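PDB 3EU8: putative glucoamylase, which is of unknown function but probably hydrolyses glycosidic bonds, as a putative glucoamylase. Local coordinates for residues 169-174 with 216-221. Numbering follows the deposited sequence.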
loop_
_atom_site.group_PDB
_atom_site.type_symbol
_atom_site.label_atom_id
_atom_site.label_comp_id
_atom_site.label_asym_id
_atom_site.label_seq_id
_atom_site.Cartn_x
_atom_site.Cartn_y
_atom_site.Cartn_z
ATOM N N GLU A 169 -9.854 -1.214 19.601
ATOM C CA GLU A 169 -8.836 -0.650 20.489
ATOM C C GLU A 169 -8.054 0.500 19.924
ATOM O O GLU A 169 -7.397 1.184 20.683
ATOM C CB GLU A 169 -7.872 -1.775 20.965
ATOM C CG GLU A 169 -8.569 -2.705 21.925
ATOM C CD GLU A 169 -7.889 -4.023 22.190
ATOM O OE1 GLU A 169 -7.082 -4.504 21.380
ATOM O OE2 GLU A 169 -8.218 -4.622 23.226
ATOM N N VAL A 170 -8.076 0.712 18.612
ATOM C CA VAL A 170 -7.318 1.796 18.046
ATOM C C VAL A 170 -7.948 3.139 18.446
ATOM O O VAL A 170 -9.101 3.408 18.115
ATOM C CB VAL A 170 -7.171 1.706 16.498
ATOM C CG1 VAL A 170 -6.346 2.873 15.962
ATOM C CG2 VAL A 170 -6.571 0.370 16.072
ATOM N N ASP A 171 -7.177 3.989 19.124
ATOM C CA ASP A 171 -7.711 5.269 19.626
ATOM C C ASP A 171 -7.373 6.411 18.670
ATOM O O ASP A 171 -6.436 7.176 18.912
ATOM C CB ASP A 171 -7.162 5.539 21.041
ATOM C CG ASP A 171 -7.891 6.682 21.754
ATOM O OD1 ASP A 171 -8.581 7.445 21.089
ATOM O OD2 ASP A 171 -7.790 6.811 22.986
ATOM N N TRP A 172 -8.096 6.479 17.555
ATOM C CA TRP A 172 -7.830 7.462 16.495
ATOM C C TRP A 172 -7.975 8.886 17.061
ATOM O O TRP A 172 -7.225 9.810 16.756
ATOM C CB TRP A 172 -8.822 7.273 15.329
ATOM C CG TRP A 172 -8.878 5.870 14.756
ATOM C CD1 TRP A 172 -9.718 4.886 15.120
ATOM C CD2 TRP A 172 -8.035 5.318 13.730
ATOM N NE1 TRP A 172 -9.472 3.754 14.394
ATOM C CE2 TRP A 172 -8.450 4.001 13.520
ATOM C CE3 TRP A 172 -6.965 5.823 12.962
ATOM C CZ2 TRP A 172 -7.843 3.166 12.570
ATOM C CZ3 TRP A 172 -6.395 5.027 12.009
ATOM C CH2 TRP A 172 -6.817 3.698 11.835
ATOM N N ASN A 173 -8.974 9.048 17.904
ATOM C CA ASN A 173 -9.232 10.340 18.530
ATOM C C ASN A 173 -8.054 10.848 19.407
ATOM O O ASN A 173 -7.760 12.026 19.410
ATOM C CB ASN A 173 -10.500 10.204 19.339
ATOM C CG ASN A 173 -11.233 11.448 19.453
ATOM O OD1 ASN A 173 -11.735 11.982 18.453
ATOM N ND2 ASN A 173 -11.368 11.933 20.694
ATOM N N TRP A 174 -7.338 9.949 20.091
ATOM C CA TRP A 174 -6.073 10.325 20.764
ATOM C C TRP A 174 -5.125 11.131 19.883
ATOM O O TRP A 174 -4.527 12.146 20.342
ATOM C CB TRP A 174 -5.297 9.115 21.278
ATOM C CG TRP A 174 -3.915 9.514 21.901
ATOM C CD1 TRP A 174 -2.696 9.474 21.273
ATOM C CD2 TRP A 174 -3.655 10.037 23.228
ATOM N NE1 TRP A 174 -1.711 9.923 22.118
ATOM C CE2 TRP A 174 -2.262 10.267 23.323
ATOM C CE3 TRP A 174 -4.458 10.301 24.356
ATOM C CZ2 TRP A 174 -1.651 10.767 24.488
ATOM C CZ3 TRP A 174 -3.841 10.803 25.532
ATOM C CH2 TRP A 174 -2.447 11.024 25.577
ATOM N N PRO A 216 -16.082 2.665 15.306
ATOM C CA PRO A 216 -17.265 2.683 16.177
ATOM C C PRO A 216 -16.945 2.861 17.676
ATOM O O PRO A 216 -17.836 2.790 18.503
ATOM C CB PRO A 216 -17.896 1.317 15.922
ATOM C CG PRO A 216 -16.737 0.414 15.635
ATOM C CD PRO A 216 -15.646 1.287 14.996
ATOM N N THR A 217 -15.677 3.083 18.019
ATOM C CA THR A 217 -15.267 3.207 19.408
ATOM C C THR A 217 -14.561 4.516 19.705
ATOM O O THR A 217 -14.818 5.123 20.746
ATOM C CB THR A 217 -14.333 2.064 19.790
ATOM O OG1 THR A 217 -13.241 2.019 18.867
ATOM C CG2 THR A 217 -15.065 0.730 19.766
ATOM N N HIS A 218 -13.598 4.900 18.861
ATOM C CA HIS A 218 -12.779 6.099 19.104
ATOM C C HIS A 218 -12.651 6.930 17.806
ATOM O O HIS A 218 -11.552 7.424 17.470
ATOM C CB HIS A 218 -11.390 5.717 19.668
ATOM C CG HIS A 218 -11.451 4.888 20.915
ATOM N ND1 HIS A 218 -11.970 5.369 22.104
ATOM C CD2 HIS A 218 -11.064 3.610 21.161
ATOM C CE1 HIS A 218 -11.909 4.420 23.028
ATOM N NE2 HIS A 218 -11.375 3.338 22.480
ATOM N N GLY A 219 -13.787 7.057 17.111
ATOM C CA GLY A 219 -13.917 7.750 15.844
ATOM C C GLY A 219 -13.906 9.257 16.035
ATOM O O GLY A 219 -14.098 9.731 17.141
ATOM N N VAL A 220 -13.657 9.980 14.948
ATOM C CA VAL A 220 -13.476 11.431 14.948
ATOM C C VAL A 220 -14.629 12.079 14.212
ATOM O O VAL A 220 -15.287 11.422 13.397
ATOM C CB VAL A 220 -12.111 11.824 14.271
ATOM C CG1 VAL A 220 -10.954 11.117 14.949
ATOM C CG2 VAL A 220 -12.111 11.536 12.744
ATOM N N PRO A 221 -14.910 13.369 14.508
ATOM C CA PRO A 221 -15.932 14.060 13.760
ATOM C C PRO A 221 -15.491 14.354 12.329
ATOM O O PRO A 221 -14.268 14.428 12.041
ATOM C CB PRO A 221 -16.153 15.359 14.537
ATOM C CG PRO A 221 -15.159 15.455 15.552
ATOM C CD PRO A 221 -14.313 14.216 15.553
#
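His218 lies against Val170 and Asp171 where two loops pack together at the periphery of the molecule, one running from helix 154-169 to strand 186-187, the other joining helices 206-214 and 222-229. The loops run the same way, their end-to-end directions 17° apart. The His218 ring is sandwiched: Thr217 CB sits off-centre on one face and Asp171 CG on the opposite one, the carboxylate 29° from the ring plane. Asp171 OD1 and His218 ND1, 4.1 Å apart, do not bond, though the carboxylate could stabilise a protonated imidazole. Val170 O approaches the ring edge, 3.6 Å from His218 CD2. A single hydrogen bond joins the segments, from Asn173 N to His218 O (3.1 Å). The same carbonyl oxygen lies in the plane of the Trp172 indole, at its edge, while Val170 CG1 covers the centre of one indole face; the ring also packs on helices 132-149 and 206-214. Asn173 CG is anti to its backbone N (chi1 -151°), which swings the amide toward 216-221, OD1 lying 3.7 Å from Val220 CG1; Arg176 is the hydrogen-bond donor to OD1. Asp171 OD1 accepts from Trp174 N at 3.0 Å, closing an Asx motif in the turn after helix 154-169, in the loop-to-loop packing of a helix-rich fold of the six-hairpin clan.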